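Local coordinates for protein signal recognition particle receptor beta subunit (Mus musculus, PDB 2FH5) that binds GTP as the beta subunit of the signal recognition particle receptor, helping to target nascent secretory proteins to the endoplasmic reticulum membrane, at residues V86-F91 and N123-A128. Numbering follows the deposited sequence.
Sequences VDSAAF and NKQDIA. With GTP (guanosine-5'-triphosphate), chain D.
D87, at the end of strand 79-87, meets K124 in the loop that follows the neighbouring parallel strand 117-123, at the guanine site of this P-loop GTPase, where N123 to D126 form the NKxD motif. The backbones pair first: N123 N donates to V86 O (2.8 Å), and the same residue's O takes two bonds, from S88 N at 2.9 Å and S88 OG at 2.7 Å. These two donors reach the carbonyl oxygen from opposite faces of its plane; serine suits the place because its short hydroxyl, set beside its own backbone N (chi1 -54°), can share that acceptor. The charged pair lies on the nucleotide side. K124 runs extended beyond CG, its CG 3.4 Å from GTP C6, and its NZ meets D87 OD2 at 2.7 Å from above the carboxylate plane, while also donating to D17 O of the P-loop. D87 OD1 accepts from A90 N, an Asx motif, while OD2 holds the lysine; an aspartate's two oxygens can serve both partners. An alanine at D87 would probably leave the K124 ammonium with its bond to D17 O but without this carboxylate partner, and the A90 amide without this acceptor. Apolar contact is slight, A89 CB against I127 CG2 (3.9 Å). Beyond it D126, whose two oxygens match guanine's paired N-H groups, takes GTP N1 on OD1 at 2.6 Å and N2 on OD2.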
loop_
_atom_site.group_PDB
_atom_site.type_symbol
_atom_site.label_atom_id
_atom_site.label_comp_id
_atom_site.label_asym_id
_atom_site.label_seq_id
_atom_site.Cartn_x
_atom_site.Cartn_y
_atom_site.Cartn_z
ATOM N N VAL B 86 0.817 11.617 3.062
ATOM C CA VAL B 86 1.254 12.462 1.953
ATOM C C VAL B 86 2.711 12.203 1.542
ATOM O O VAL B 86 3.603 12.168 2.390
ATOM C CB VAL B 86 1.139 13.959 2.344
ATOM C CG1 VAL B 86 1.591 14.868 1.186
ATOM C CG2 VAL B 86 -0.275 14.261 2.742
ATOM N N ASP B 87 2.951 12.010 0.253
ATOM C CA ASP B 87 4.302 11.818 -0.231
ATOM C C ASP B 87 4.882 13.233 -0.212
ATOM O O ASP B 87 4.578 14.034 -1.089
ATOM C CB ASP B 87 4.289 11.291 -1.673
ATOM C CG ASP B 87 5.698 11.079 -2.243
ATOM O OD1 ASP B 87 6.569 11.931 -1.984
ATOM O OD2 ASP B 87 5.930 10.072 -2.963
ATOM N N SER B 88 5.718 13.539 0.774
ATOM C CA SER B 88 6.299 14.874 0.884
ATOM C C SER B 88 7.275 15.281 -0.228
ATOM O O SER B 88 7.473 16.472 -0.499
ATOM C CB SER B 88 6.950 14.999 2.252
ATOM O OG SER B 88 5.991 14.675 3.252
ATOM N N ALA B 89 7.858 14.289 -0.890
ATOM C CA ALA B 89 8.816 14.531 -1.975
ATOM C C ALA B 89 8.125 14.813 -3.299
ATOM O O ALA B 89 8.662 15.518 -4.134
ATOM C CB ALA B 89 9.756 13.318 -2.130
ATOM N N ALA B 90 6.940 14.247 -3.503
ATOM C CA ALA B 90 6.214 14.461 -4.749
ATOM C C ALA B 90 5.106 15.505 -4.562
ATOM O O ALA B 90 4.344 15.802 -5.497
ATOM C CB ALA B 90 5.603 13.138 -5.241
ATOM N N PHE B 91 5.029 16.062 -3.360
ATOM C CA PHE B 91 4.000 17.022 -3.045
ATOM C C PHE B 91 3.817 18.151 -4.068
ATOM O O PHE B 91 2.688 18.426 -4.489
ATOM C CB PHE B 91 4.241 17.594 -1.655
ATOM C CG PHE B 91 3.133 18.457 -1.179
ATOM C CD1 PHE B 91 1.888 17.912 -0.899
ATOM C CD2 PHE B 91 3.296 19.835 -1.098
ATOM C CE1 PHE B 91 0.817 18.725 -0.556
ATOM C CE2 PHE B 91 2.226 20.659 -0.752
ATOM C CZ PHE B 91 0.985 20.101 -0.482
ATOM N N ASN B 123 4.886 12.100 4.906
ATOM C CA ASN B 123 5.809 10.982 4.757
ATOM C C ASN B 123 6.914 11.157 3.710
ATOM O O ASN B 123 6.921 12.127 2.938
ATOM C CB ASN B 123 4.953 9.737 4.493
ATOM C CG ASN B 123 5.741 8.459 4.510
ATOM O OD1 ASN B 123 6.527 8.247 5.469
ATOM N ND2 ASN B 123 5.544 7.657 3.561
ATOM N N LYS B 124 7.849 10.209 3.702
ATOM C CA LYS B 124 8.995 10.221 2.789
ATOM C C LYS B 124 9.982 11.373 3.055
ATOM O O LYS B 124 10.644 11.867 2.127
ATOM C CB LYS B 124 8.520 10.264 1.331
ATOM C CG LYS B 124 7.614 9.073 0.947
ATOM C CD LYS B 124 7.717 8.660 -0.536
ATOM C CE LYS B 124 6.631 7.645 -0.832
ATOM N NZ LYS B 124 6.331 7.535 -2.286
ATOM N N GLN B 125 10.072 11.795 4.323
ATOM C CA GLN B 125 10.977 12.870 4.740
ATOM C C GLN B 125 12.455 12.521 4.500
ATOM O O GLN B 125 13.283 13.419 4.315
ATOM C CB GLN B 125 10.769 13.215 6.219
ATOM C CG GLN B 125 9.481 13.971 6.531
ATOM C CD GLN B 125 9.376 15.287 5.773
ATOM O OE1 GLN B 125 10.313 16.076 5.761
ATOM N NE2 GLN B 125 8.231 15.526 5.145
ATOM N N ASP B 126 12.776 11.224 4.496
ATOM C CA ASP B 126 14.136 10.751 4.256
ATOM C C ASP B 126 14.661 11.156 2.867
ATOM O O ASP B 126 15.865 11.112 2.620
ATOM C CB ASP B 126 14.193 9.230 4.367
ATOM C CG ASP B 126 13.268 8.540 3.363
ATOM O OD1 ASP B 126 12.032 8.568 3.549
ATOM O OD2 ASP B 126 13.775 7.988 2.373
ATOM N N ILE B 127 13.770 11.525 1.952
ATOM C CA ILE B 127 14.202 11.938 0.617
ATOM C C ILE B 127 14.565 13.417 0.693
ATOM O O ILE B 127 13.835 14.216 1.284
ATOM C CB ILE B 127 13.083 11.693 -0.424
ATOM C CG1 ILE B 127 12.855 10.182 -0.581
ATOM C CG2 ILE B 127 13.453 12.304 -1.766
ATOM C CD1 ILE B 127 11.654 9.843 -1.425
ATOM N N ALA B 128 15.695 13.784 0.106
ATOM C CA ALA B 128 16.173 15.165 0.170
ATOM C C ALA B 128 15.194 16.281 -0.232
ATOM O O ALA B 128 14.984 17.224 0.527
ATOM C CB ALA B 128 17.477 15.290 -0.631
HETATM P PG GTP D . -1.357 2.353 -2.724
HETATM O O1G GTP D . -1.297 2.456 -4.171
HETATM O O2G GTP D . -1.482 0.946 -2.240
HETATM O O3G GTP D . -2.481 3.248 -2.159
HETATM O O3B GTP D . 0.197 2.930 -2.244
HETATM P PB GTP D . 0.719 3.041 -0.808
HETATM O O1B GTP D . 0.415 4.391 -0.246
HETATM O O2B GTP D . 0.248 1.933 0.113
HETATM O O3A GTP D . 2.288 2.973 -1.105
HETATM P PA GTP D . 3.373 1.978 -0.549
HETATM O O1A GTP D . 3.320 1.852 0.874
HETATM O O2A GTP D . 3.271 0.652 -1.251
HETATM O "O5'" GTP D . 4.650 2.829 -0.943
HETATM C "C5'" GTP D . 4.898 3.070 -2.317
HETATM C "C4'" GTP D . 6.406 3.084 -2.562
HETATM O "O4'" GTP D . 7.046 4.123 -1.790
HETATM C "C3'" GTP D . 7.121 1.795 -2.145
HETATM O "O3'" GTP D . 8.167 1.451 -3.098
HETATM C "C2'" GTP D . 7.675 2.135 -0.791
HETATM O "O2'" GTP D . 8.738 1.280 -0.322
HETATM C "C1'" GTP D . 8.052 3.611 -0.920
HETATM N N9 GTP D . 7.961 4.370 0.314
HETATM C C8 GTP D . 6.891 4.364 1.216
HETATM N N7 GTP D . 7.140 5.181 2.236
HETATM C C5 GTP D . 8.413 5.745 1.998
HETATM C C6 GTP D . 9.211 6.669 2.697
HETATM O O6 GTP D . 8.991 7.255 3.740
HETATM N N1 GTP D . 10.474 6.999 2.134
HETATM C C2 GTP D . 10.935 6.454 0.950
HETATM N N2 GTP D . 12.166 6.812 0.491
HETATM N N3 GTP D . 10.154 5.569 0.276
HETATM C C4 GTP D . 8.915 5.223 0.804
#